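Local coordinates for sulfur oxidation protein SOXB (Thermus thermophilus, PDB 2WDE), which probably acts as a manganese-dependent hydrolase of the 5'-nucleotidase family in sulfur oxidation, with a thiosulfate bound at its two manganese ions, at residues G131-N136 / D158-H163; S19-P24 / V331-A336; R242-V247 / E274-I279; Y436-Q441 / N499-A504. All blocks are in the same frame, centred on the assembly; numbering follows the deposited sequence. Where two conformers were deposited one is given.

Contact 1 (G131-N136 / D158-H163); sequences GDTWTN and DHMVSH. With MN (manganese (II) ion), chain G; MN (manganese (II) ion), chain F; THJ (thiosulfate), chain H.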
# COMPACT_ATOMS: atom_id res chain seq x y z
N GLY A 131 -7.22 -5.49 -3.14
CA GLY A 131 -7.63 -4.10 -3.34
C GLY A 131 -6.49 -3.11 -3.50
O GLY A 131 -5.31 -3.49 -3.43
N ASP A 132 -6.83 -1.84 -3.72
CA ASP A 132 -5.84 -0.81 -4.02
C ASP A 132 -5.15 -1.28 -5.28
O ASP A 132 -3.93 -1.25 -5.41
CB ASP A 132 -4.84 -0.59 -2.89
CG ASP A 132 -5.34 0.41 -1.88
OD1 ASP A 132 -6.50 0.85 -2.03
OD2 ASP A 132 -4.61 0.71 -0.91
N THR A 133 -5.98 -1.73 -6.21
CA THR A 133 -5.53 -2.29 -7.47
C THR A 133 -5.66 -1.36 -8.68
O THR A 133 -4.77 -1.29 -9.52
CB THR A 133 -6.31 -3.58 -7.77
OG1 THR A 133 -6.29 -4.44 -6.62
CG2 THR A 133 -5.74 -4.30 -8.99
N TRP A 134 -6.83 -0.76 -8.83
CA TRP A 134 -7.20 -0.00 -10.03
C TRP A 134 -6.53 1.34 -10.25
O TRP A 134 -6.58 1.89 -11.36
CB TRP A 134 -8.70 0.26 -10.03
CG TRP A 134 -9.55 -0.97 -10.13
CD1 TRP A 134 -9.14 -2.24 -10.46
CD2 TRP A 134 -10.97 -1.02 -10.03
NE1 TRP A 134 -10.23 -3.09 -10.49
CE2 TRP A 134 -11.36 -2.36 -10.22
CE3 TRP A 134 -11.96 -0.06 -9.70
CZ2 TRP A 134 -12.70 -2.77 -10.13
CZ3 TRP A 134 -13.29 -0.47 -9.63
CH2 TRP A 134 -13.64 -1.82 -9.83
N THR A 135 -5.98 1.89 -9.18
CA THR A 135 -5.49 3.26 -9.19
C THR A 135 -3.98 3.47 -9.06
O THR A 135 -3.21 2.53 -8.84
CB THR A 135 -6.19 4.03 -8.06
OG1 THR A 135 -6.03 3.29 -6.84
CG2 THR A 135 -7.69 4.16 -8.34
N ASN A 136 -3.59 4.74 -9.16
CA ASN A 136 -2.21 5.19 -8.91
C ASN A 136 -1.09 4.72 -9.83
O ASN A 136 -0.03 4.28 -9.36
CB ASN A 136 -1.87 4.96 -7.45
CG ASN A 136 -3.06 5.21 -6.54
OD1 ASN A 136 -3.60 4.28 -5.94
ND2 ASN A 136 -3.51 6.46 -6.48
N ASP A 158 -10.69 -14.03 -9.04
CA ASP A 158 -11.95 -14.54 -8.52
C ASP A 158 -12.70 -13.55 -7.64
O ASP A 158 -13.93 -13.46 -7.70
CB ASP A 158 -11.71 -15.85 -7.76
CG ASP A 158 -11.29 -16.97 -8.68
OD1 ASP A 158 -12.07 -17.28 -9.62
OD2 ASP A 158 -10.15 -17.46 -8.56
N HIS A 159 -11.96 -12.84 -6.79
CA HIS A 159 -12.55 -11.88 -5.88
C HIS A 159 -11.55 -10.74 -5.67
O HIS A 159 -10.34 -10.91 -5.87
CB HIS A 159 -12.79 -12.53 -4.51
CG HIS A 159 -13.83 -13.61 -4.50
ND1 HIS A 159 -15.17 -13.36 -4.71
CD2 HIS A 159 -13.74 -14.93 -4.22
CE1 HIS A 159 -15.85 -14.49 -4.60
NE2 HIS A 159 -15.00 -15.46 -4.31
N MET A 160 -12.08 -9.60 -5.25
CA MET A 160 -11.28 -8.45 -4.85
C MET A 160 -12.10 -7.66 -3.84
O MET A 160 -13.33 -7.81 -3.78
CB MET A 160 -10.92 -7.55 -6.04
CG MET A 160 -11.96 -6.45 -6.38
SD MET A 160 -11.44 -5.35 -7.76
CE MET A 160 -10.34 -4.16 -6.88
N VAL A 161 -11.42 -6.89 -3.01
CA VAL A 161 -12.06 -5.96 -2.09
C VAL A 161 -11.52 -4.58 -2.52
O VAL A 161 -10.85 -4.47 -3.56
CB VAL A 161 -11.83 -6.31 -0.60
CG1 VAL A 161 -12.54 -7.63 -0.24
CG2 VAL A 161 -10.34 -6.40 -0.29
N SER A 162 -11.81 -3.53 -1.77
CA SER A 162 -11.43 -2.20 -2.23
C SER A 162 -11.00 -1.19 -1.18
O SER A 162 -11.25 -1.33 0.02
CB SER A 162 -12.63 -1.58 -2.97
OG SER A 162 -13.62 -1.19 -2.02
N HIS A 163 -10.41 -0.11 -1.69
CA HIS A 163 -10.04 1.05 -0.91
C HIS A 163 -9.87 2.22 -1.88
O HIS A 163 -10.83 2.96 -2.13
CB HIS A 163 -8.79 0.86 -0.06
CG HIS A 163 -8.28 2.14 0.54
ND1 HIS A 163 -7.02 2.26 1.10
CD2 HIS A 163 -8.85 3.37 0.64
CE1 HIS A 163 -6.84 3.51 1.50
NE2 HIS A 163 -7.94 4.20 1.25
MN MN G . -5.25 0.94 1.22
MN MN F . -2.33 0.48 -0.77
S1 THJ H . -2.61 3.08 1.22
O1 THJ H . -4.06 2.98 1.26
O2 THJ H . -2.03 2.61 -0.03
O3 THJ H . -1.98 2.48 2.40
S2 THJ H . -2.18 5.07 1.31
O HOH W 1 -2.99 0.44 1.08
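M160 lays its terminal methyl over one face of the W134 indole, with CE 4.1 Å from the centroid of the five-membered ring. The sulfur lies obliquely to that ring and comes near the benzo part of the indole, SD to W134 CZ2 at 3.7 Å, a Met-aromatic contact suited to a long, flexible thioether. The chain of M160 bends at its last torsion (chi3 -82°), which turns the methyl onto the indole, and helices 146-155 and 170-179 supply further side chains around W134. Between this apolar end and the metals the backbones close up: G131 CA comes to 3.2 Å from V161 O, an approach that suits a residue without a side chain, as does the positive phi of G131. At the far end D132 and H163 share a manganese ion. The carboxylate oxygen D132 OD2 bridges both metals, at 2.2 and 2.3 Å, whereas H163 ND1 binds just one of them, at 2.2 Å. The other oxygen, D132 OD1, accepts a hydrogen bond from the backbone N of W164, which helps fix the carboxylate's rotation; H226 is the polar partner of H163 NE2. A water and the thiosulfate also span the pair of metals, whose ligands are completed by D36, H38, H263, H286 and H288. Such a carboxylate-bridged dinuclear centre, carried on loops following strands, is the hallmark of the metallophosphoesterase fold.

Contact 2 (S19-P24 / V331-A336); sequences SLYDLP and VLPVLA
Y21 reaches across to the end of strand 323-333 and gives its phenol hydrogen to a backbone carbonyl, Y21 OH to P333 O at 2.6 Å. The acceptor lies near the plane of the phenol ring, at its edge. Tyrosine suits the place because its rigid ring spans the gap while its hydroxyl serves a carbonyl that also receives a weak bond from L335 N. With CG turned beside the backbone N (chi1 -41°), the ring lies under its own neighbour, L20 CB being centred over one face, and its edge atom CE1 meets L332 CB at 4.3 Å. L20 sends the CD2 branch across the proline ring at about a right angle, touching P333 CG at 4.1 Å. In L332 CD1 continues the chain in extended form (chi2 176°), which turns the other branch, CD2, aside to 3.3 Å from L20 O and 4.1 Å from L23 CD1. The segment 19-24 thus lies against the outermost strand 323-333 of its sheet. Helix 104-120 packs on Y21 and L332 and ties the loop down through R117 to D22 and Q114 to Y21 O, while helix 81-86 touches L20, P333 and L335.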
# COMPACT_ATOMS: atom_id res chain seq x y z
N SER A 19 14.72 -23.59 -5.65
CA SER A 19 13.43 -23.72 -6.32
C SER A 19 12.40 -22.83 -5.61
O SER A 19 11.68 -23.29 -4.73
CB SER A 19 12.94 -25.17 -6.28
OG SER A 19 13.29 -25.85 -7.48
N LEU A 20 12.36 -21.56 -6.00
CA LEU A 20 11.42 -20.61 -5.41
C LEU A 20 9.98 -20.99 -5.78
O LEU A 20 9.08 -20.91 -4.95
CB LEU A 20 11.69 -19.20 -5.94
CG LEU A 20 12.76 -18.32 -5.29
CD1 LEU A 20 14.03 -19.11 -5.04
CD2 LEU A 20 13.04 -17.12 -6.19
N TYR A 21 9.79 -21.39 -7.04
CA TYR A 21 8.46 -21.69 -7.56
C TYR A 21 8.04 -23.15 -7.66
O TYR A 21 6.84 -23.46 -7.73
CB TYR A 21 8.27 -21.00 -8.91
CG TYR A 21 8.84 -19.59 -8.92
CD1 TYR A 21 8.32 -18.61 -8.09
CD2 TYR A 21 9.92 -19.26 -9.74
CE1 TYR A 21 8.84 -17.34 -8.07
CE2 TYR A 21 10.44 -17.98 -9.73
CZ TYR A 21 9.90 -17.02 -8.90
OH TYR A 21 10.40 -15.74 -8.89
N ASP A 22 9.01 -24.06 -7.71
CA ASP A 22 8.71 -25.49 -7.85
C ASP A 22 8.31 -26.10 -6.51
O ASP A 22 9.16 -26.62 -5.78
CB ASP A 22 9.93 -26.22 -8.42
CG ASP A 22 9.59 -27.60 -8.92
OD1 ASP A 22 8.49 -27.78 -9.48
OD2 ASP A 22 10.43 -28.52 -8.77
N LEU A 23 7.03 -26.01 -6.18
CA LEU A 23 6.54 -26.52 -4.90
C LEU A 23 5.73 -27.80 -5.03
O LEU A 23 4.87 -27.92 -5.91
CB LEU A 23 5.69 -25.46 -4.19
CG LEU A 23 6.39 -24.19 -3.70
CD1 LEU A 23 5.35 -23.12 -3.38
CD2 LEU A 23 7.25 -24.47 -2.48
N PRO A 24 5.95 -28.76 -4.12
CA PRO A 24 5.20 -30.02 -4.07
C PRO A 24 3.77 -29.72 -3.65
O PRO A 24 3.49 -28.67 -3.07
CB PRO A 24 5.93 -30.80 -2.97
CG PRO A 24 6.48 -29.75 -2.07
CD PRO A 24 6.88 -28.62 -2.99
N VAL A 331 5.91 -16.95 0.22
CA VAL A 331 5.96 -15.66 -0.44
C VAL A 331 6.74 -15.90 -1.74
O VAL A 331 7.94 -16.22 -1.70
CB VAL A 331 6.64 -14.60 0.46
CG1 VAL A 331 6.93 -13.32 -0.34
CG2 VAL A 331 5.75 -14.29 1.69
N LEU A 332 6.06 -15.83 -2.88
CA LEU A 332 6.71 -16.07 -4.17
C LEU A 332 7.16 -14.75 -4.81
O LEU A 332 6.34 -13.91 -5.19
CB LEU A 332 5.78 -16.85 -5.10
CG LEU A 332 5.19 -18.18 -4.58
CD1 LEU A 332 4.22 -18.75 -5.60
CD2 LEU A 332 6.30 -19.20 -4.28
N PRO A 333 8.48 -14.55 -4.93
CA PRO A 333 8.92 -13.28 -5.52
C PRO A 333 8.53 -13.16 -6.99
O PRO A 333 8.73 -14.10 -7.76
CB PRO A 333 10.44 -13.33 -5.38
CG PRO A 333 10.70 -14.30 -4.26
CD PRO A 333 9.61 -15.33 -4.38
N VAL A 334 7.97 -12.02 -7.38
CA VAL A 334 7.63 -11.76 -8.79
C VAL A 334 8.86 -11.10 -9.41
O VAL A 334 9.00 -9.87 -9.38
CB VAL A 334 6.36 -10.87 -8.94
CG1 VAL A 334 6.04 -10.63 -10.42
CG2 VAL A 334 5.17 -11.51 -8.24
N LEU A 335 9.79 -11.92 -9.87
CA LEU A 335 11.03 -11.41 -10.46
C LEU A 335 10.95 -11.48 -11.97
O LEU A 335 11.05 -12.56 -12.56
CB LEU A 335 12.24 -12.18 -9.92
CG LEU A 335 12.52 -12.00 -8.42
CD1 LEU A 335 13.61 -12.95 -7.95
CD2 LEU A 335 12.91 -10.56 -8.10
N ALA A 336 10.71 -10.34 -12.60
CA ALA A 336 10.54 -10.27 -14.04
C ALA A 336 11.66 -10.94 -14.84
O ALA A 336 11.41 -11.53 -15.88
CB ALA A 336 10.32 -8.83 -14.50

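Contact 3 (R242-V247 / E274-I279); sequences RLQEAV and ERIRGI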
# COMPACT_ATOMS: atom_id res chain seq x y z
N ARG A 242 -22.12 -6.81 12.32
CA ARG A 242 -22.44 -7.27 10.97
C ARG A 242 -21.34 -8.19 10.41
O ARG A 242 -21.61 -9.04 9.56
CB ARG A 242 -22.65 -6.06 10.05
CG ARG A 242 -23.57 -6.31 8.88
CD ARG A 242 -23.37 -5.26 7.80
NE ARG A 242 -24.04 -4.00 8.13
CZ ARG A 242 -25.28 -3.70 7.74
NH1 ARG A 242 -25.98 -4.55 7.01
NH2 ARG A 242 -25.81 -2.53 8.08
N LEU A 243 -20.10 -8.00 10.86
CA LEU A 243 -19.01 -8.87 10.41
C LEU A 243 -19.24 -10.26 11.00
O LEU A 243 -19.17 -11.26 10.30
CB LEU A 243 -17.66 -8.33 10.89
CG LEU A 243 -16.45 -9.23 10.58
CD1 LEU A 243 -16.53 -9.79 9.17
CD2 LEU A 243 -15.11 -8.52 10.80
N GLN A 244 -19.53 -10.30 12.30
CA GLN A 244 -19.76 -11.56 13.00
C GLN A 244 -20.97 -12.26 12.42
O GLN A 244 -20.97 -13.48 12.22
CB GLN A 244 -19.96 -11.30 14.49
CG GLN A 244 -20.13 -12.57 15.30
CD GLN A 244 -18.88 -13.42 15.32
OE1 GLN A 244 -17.93 -13.14 16.05
NE2 GLN A 244 -18.88 -14.49 14.53
N GLU A 245 -22.01 -11.49 12.15
CA GLU A 245 -23.22 -12.06 11.58
C GLU A 245 -22.95 -12.68 10.21
O GLU A 245 -23.48 -13.75 9.90
CB GLU A 245 -24.34 -11.03 11.52
CG GLU A 245 -25.02 -10.83 12.87
CD GLU A 245 -25.89 -9.59 12.91
OE1 GLU A 245 -25.96 -8.88 11.89
OE2 GLU A 245 -26.51 -9.34 13.96
N ALA A 246 -22.10 -12.05 9.41
CA ALA A 246 -21.75 -12.59 8.09
C ALA A 246 -20.93 -13.88 8.19
O ALA A 246 -21.08 -14.79 7.38
CB ALA A 246 -21.01 -11.54 7.25
N VAL A 247 -20.05 -13.94 9.19
CA VAL A 247 -19.25 -15.14 9.41
C VAL A 247 -20.18 -16.25 9.93
O VAL A 247 -20.07 -17.40 9.52
CB VAL A 247 -18.08 -14.89 10.39
CG1 VAL A 247 -17.40 -16.21 10.75
CG2 VAL A 247 -17.06 -13.91 9.79
N GLU A 274 -9.16 -11.22 17.54
CA GLU A 274 -9.35 -11.45 18.97
C GLU A 274 -10.76 -11.07 19.40
O GLU A 274 -11.12 -11.28 20.55
CB GLU A 274 -8.36 -10.60 19.77
CG GLU A 274 -6.95 -11.18 19.81
CD GLU A 274 -5.98 -10.26 20.54
OE1 GLU A 274 -6.40 -9.15 20.94
OE2 GLU A 274 -4.81 -10.65 20.70
N ARG A 275 -11.53 -10.51 18.49
CA ARG A 275 -12.89 -10.08 18.82
C ARG A 275 -13.97 -10.80 18.02
O ARG A 275 -15.10 -10.90 18.47
CB ARG A 275 -13.02 -8.56 18.66
CG ARG A 275 -12.41 -7.78 19.81
CD ARG A 275 -12.12 -6.34 19.41
NE ARG A 275 -13.34 -5.57 19.19
CZ ARG A 275 -14.16 -5.17 20.16
NH1 ARG A 275 -13.89 -5.48 21.42
NH2 ARG A 275 -15.24 -4.46 19.87
N ILE A 276 -13.61 -11.28 16.84
CA ILE A 276 -14.55 -11.99 15.97
C ILE A 276 -14.32 -13.50 16.05
O ILE A 276 -13.19 -13.96 15.92
CB ILE A 276 -14.43 -11.52 14.50
CG1 ILE A 276 -14.50 -9.99 14.40
CG2 ILE A 276 -15.53 -12.14 13.65
CD1 ILE A 276 -15.86 -9.42 14.82
N ARG A 277 -15.38 -14.28 16.22
CA ARG A 277 -15.20 -15.72 16.26
C ARG A 277 -15.53 -16.36 14.92
O ARG A 277 -16.43 -15.90 14.22
CB ARG A 277 -16.00 -16.37 17.40
CG ARG A 277 -17.50 -16.36 17.21
CD ARG A 277 -18.21 -16.55 18.55
NE ARG A 277 -19.28 -15.56 18.72
CZ ARG A 277 -20.31 -15.43 17.90
NH1 ARG A 277 -21.23 -14.50 18.13
NH2 ARG A 277 -20.42 -16.24 16.85
N GLY A 278 -14.77 -17.37 14.53
CA GLY A 278 -15.02 -18.07 13.28
C GLY A 278 -14.14 -17.73 12.09
O GLY A 278 -14.30 -18.35 11.04
N ILE A 279 -13.24 -16.76 12.22
CA ILE A 279 -12.34 -16.46 11.10
C ILE A 279 -11.06 -17.30 11.22
O ILE A 279 -10.30 -17.18 12.18
CB ILE A 279 -12.01 -14.95 10.95
CG1 ILE A 279 -13.29 -14.12 10.85
CG2 ILE A 279 -11.21 -14.74 9.68
CD1 ILE A 279 -13.02 -12.62 10.83
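One face of the helical segment 242-247 lies beside the irregular chain 274-279, with Q244 CA 6.0 Å from I276 CA and V247 CA 6.4 Å from G278 CA. Q244 makes the polar link, its side-chain amide reading the backbone of R277 at both ends as a neighbouring strand would. Its carbonyl accepts from the main chain, R277 N to Q244 OE1 at 2.8 Å, the donor lying in the carbonyl plane on a lone pair. Its amide nitrogen returns the favour, Q244 NE2 to R277 O, also 2.8 Å and nearly straight at 167°. The two bonds fix the rotation of the amide, and glutamine suits the task because one flat group carries both a donor and an acceptor. The bend at chi2 (66°) swings that group from the helix toward the loop. The side chain of R277 then folds back over it: the amide and guanidinium planes are 14° apart and stacked, with Q244 CD 3.5 Å above the guanidinium plane. The charged end of R277 goes on to a salt bridge with D248, one turn after Q244. Apolar contacts flank the amide, L243 CD2 meeting I276 CG1 at 3.9 Å and V247 CG2 meeting I279 CG1 at 3.9 Å. G278, with its positive phi and V247 CG1 close by, is a place suited to glycine. Helix 240-252 is held in this way against the connection from helix 266-273 to strand 281-284, a central strand of its sheet, with R251 reaching G278 O and E240 pairing with R275.

Contact 4 (Y436-Q441 / N499-A504); sequences YLRGAQ and NRRYLA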
# COMPACT_ATOMS: atom_id res chain seq x y z
N TYR A 436 -1.49 29.65 3.91
CA TYR A 436 -0.82 30.01 5.15
C TYR A 436 -1.34 29.19 6.31
O TYR A 436 -2.54 28.93 6.41
CB TYR A 436 -1.03 31.49 5.46
CG TYR A 436 -0.33 32.38 4.48
CD1 TYR A 436 1.03 32.62 4.59
CD2 TYR A 436 -1.00 32.85 3.35
CE1 TYR A 436 1.70 33.38 3.65
CE2 TYR A 436 -0.34 33.62 2.41
CZ TYR A 436 1.00 33.87 2.56
OH TYR A 436 1.66 34.63 1.62
N LEU A 437 -0.44 28.85 7.23
CA LEU A 437 -0.82 28.19 8.47
C LEU A 437 -0.12 28.96 9.59
O LEU A 437 1.04 29.33 9.44
CB LEU A 437 -0.31 26.75 8.52
CG LEU A 437 -0.92 25.66 7.65
CD1 LEU A 437 -0.09 24.38 7.78
CD2 LEU A 437 -2.37 25.40 8.06
N ARG A 438 -0.77 29.14 10.73
CA ARG A 438 -0.09 29.76 11.87
C ARG A 438 0.84 28.70 12.44
O ARG A 438 0.56 27.49 12.34
CB ARG A 438 -1.10 30.16 12.95
CG ARG A 438 -2.05 31.27 12.54
CD ARG A 438 -3.13 31.46 13.60
NE ARG A 438 -4.22 30.52 13.38
CZ ARG A 438 -4.45 29.44 14.11
NH1 ARG A 438 -3.68 29.15 15.15
NH2 ARG A 438 -5.46 28.64 13.81
N GLY A 439 1.92 29.14 13.08
CA GLY A 439 2.87 28.22 13.70
C GLY A 439 2.17 27.19 14.56
O GLY A 439 2.54 26.01 14.55
N ALA A 440 1.16 27.61 15.31
CA ALA A 440 0.43 26.68 16.18
C ALA A 440 -0.25 25.54 15.42
O ALA A 440 -0.33 24.42 15.92
CB ALA A 440 -0.59 27.42 17.05
N GLN A 441 -0.71 25.82 14.21
CA GLN A 441 -1.36 24.80 13.39
C GLN A 441 -0.35 23.76 12.92
O GLN A 441 -0.65 22.57 12.87
CB GLN A 441 -2.05 25.44 12.19
CG GLN A 441 -3.20 26.35 12.58
CD GLN A 441 -3.91 26.88 11.36
OE1 GLN A 441 -3.47 27.83 10.74
NE2 GLN A 441 -4.96 26.19 10.95
N ASN A 499 2.48 32.11 16.64
CA ASN A 499 1.57 33.13 16.13
C ASN A 499 1.92 33.63 14.74
O ASN A 499 1.21 34.45 14.17
CB ASN A 499 1.47 34.30 17.11
CG ASN A 499 0.91 33.89 18.45
OD1 ASN A 499 1.59 33.99 19.47
ND2 ASN A 499 -0.33 33.42 18.46
N ARG A 500 3.03 33.13 14.21
CA ARG A 500 3.50 33.51 12.88
C ARG A 500 2.75 32.76 11.79
O ARG A 500 2.50 31.56 11.92
CB ARG A 500 4.98 33.16 12.78
CG ARG A 500 5.82 34.18 12.08
CD ARG A 500 6.01 33.80 10.63
NE ARG A 500 7.40 33.49 10.32
CZ ARG A 500 7.84 33.26 9.09
NH1 ARG A 500 9.12 32.99 8.88
NH2 ARG A 500 6.99 33.32 8.06
N ARG A 501 2.42 33.44 10.70
CA ARG A 501 1.79 32.78 9.57
C ARG A 501 2.93 32.32 8.67
O ARG A 501 3.80 33.11 8.31
CB ARG A 501 0.86 33.72 8.81
CG ARG A 501 -0.39 34.12 9.58
CD ARG A 501 -1.56 34.35 8.65
NE ARG A 501 -1.35 35.50 7.78
CZ ARG A 501 -1.84 35.61 6.55
NH1 ARG A 501 -2.57 34.64 6.03
NH2 ARG A 501 -1.59 36.70 5.83
N TYR A 502 2.94 31.03 8.34
CA TYR A 502 3.98 30.47 7.48
C TYR A 502 3.30 30.03 6.21
O TYR A 502 2.19 29.51 6.26
CB TYR A 502 4.56 29.21 8.13
CG TYR A 502 5.38 29.45 9.38
CD1 TYR A 502 6.76 29.55 9.33
CD2 TYR A 502 4.76 29.52 10.62
CE1 TYR A 502 7.51 29.77 10.49
CE2 TYR A 502 5.49 29.71 11.78
CZ TYR A 502 6.86 29.85 11.71
OH TYR A 502 7.57 30.01 12.89
N LEU A 503 3.96 30.21 5.07
CA LEU A 503 3.37 29.75 3.82
C LEU A 503 3.66 28.27 3.64
O LEU A 503 4.82 27.84 3.63
CB LEU A 503 3.91 30.52 2.63
CG LEU A 503 3.25 30.12 1.31
CD1 LEU A 503 1.76 30.41 1.34
CD2 LEU A 503 3.92 30.85 0.16
N ALA A 504 2.60 27.49 3.51
CA ALA A 504 2.75 26.05 3.37
C ALA A 504 2.30 25.59 2.00
O ALA A 504 1.55 26.28 1.32
CB ALA A 504 1.92 25.35 4.45
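Two antiparallel strands, 431-438 and 501-507, pair in the sheet of the C-terminal 5'-nucleotidase domain just where the first runs into helix 439-453. L437 and Y502 form the hydrogen-bonded pair, L437 N to Y502 O at 2.9 Å and Y502 N to L437 O at 2.8 Å, flanked by the non-hydrogen-bonded pairs Y436 with L503 and R438 with R501. A third bond follows at the helix start, where G439 N reaches R500 O at 2.7 Å. On one face of the sheet the ring of Y436 is sandwiched: L503 CD1 sits centrally above one side, 3.8 Å from the ring centroid, and the guanidinium of R501 comes over the opposite side in a cation-pi contact, CZ 4.5 Å from that centroid and the planes 44° apart. R501 bends at chi2 and chi3 to get there. On the other face L437 CD1 meets A504 CB at 4.0 Å, and the ring of Y502 comes obliquely to G439, CE2 to CA at 3.6 Å, a close approach that suits glycine. R438 is the N-cap residue, and its N donates to Q441 OE1. Aromatic, aliphatic and cationic groups are layered on the face that carries Y436, R501 and L503, so the tyrosine can serve both an apolar and a charged neighbour. E516 pairs with R501 as well, so the guanidinium probably interacts electrostatically with both the carboxylate and the ring, which would steady its long chain.

In the fold
Contact 1 is wholly buried, its centre about 11 Å from that of the chain, whereas the partly buried contacts 2, 3 and 4 have centres about 22, 25 and 31 Å out. Contacts 1 and 2 reach the same mixed sheet, one near the two manganese ions and the other on its outermost strand; contact 3 joins a helix to the loop leading into a strand of the second sheet, and contact 4 lies in the C-terminal domain. Chemistry follows place: metal coordination in the interior, a single tyrosine bond amid leucines at the sheet margin. An arginine lies over a flat group in both outer contacts, stacked on an amide in contact 3, cation-pi in contact 4.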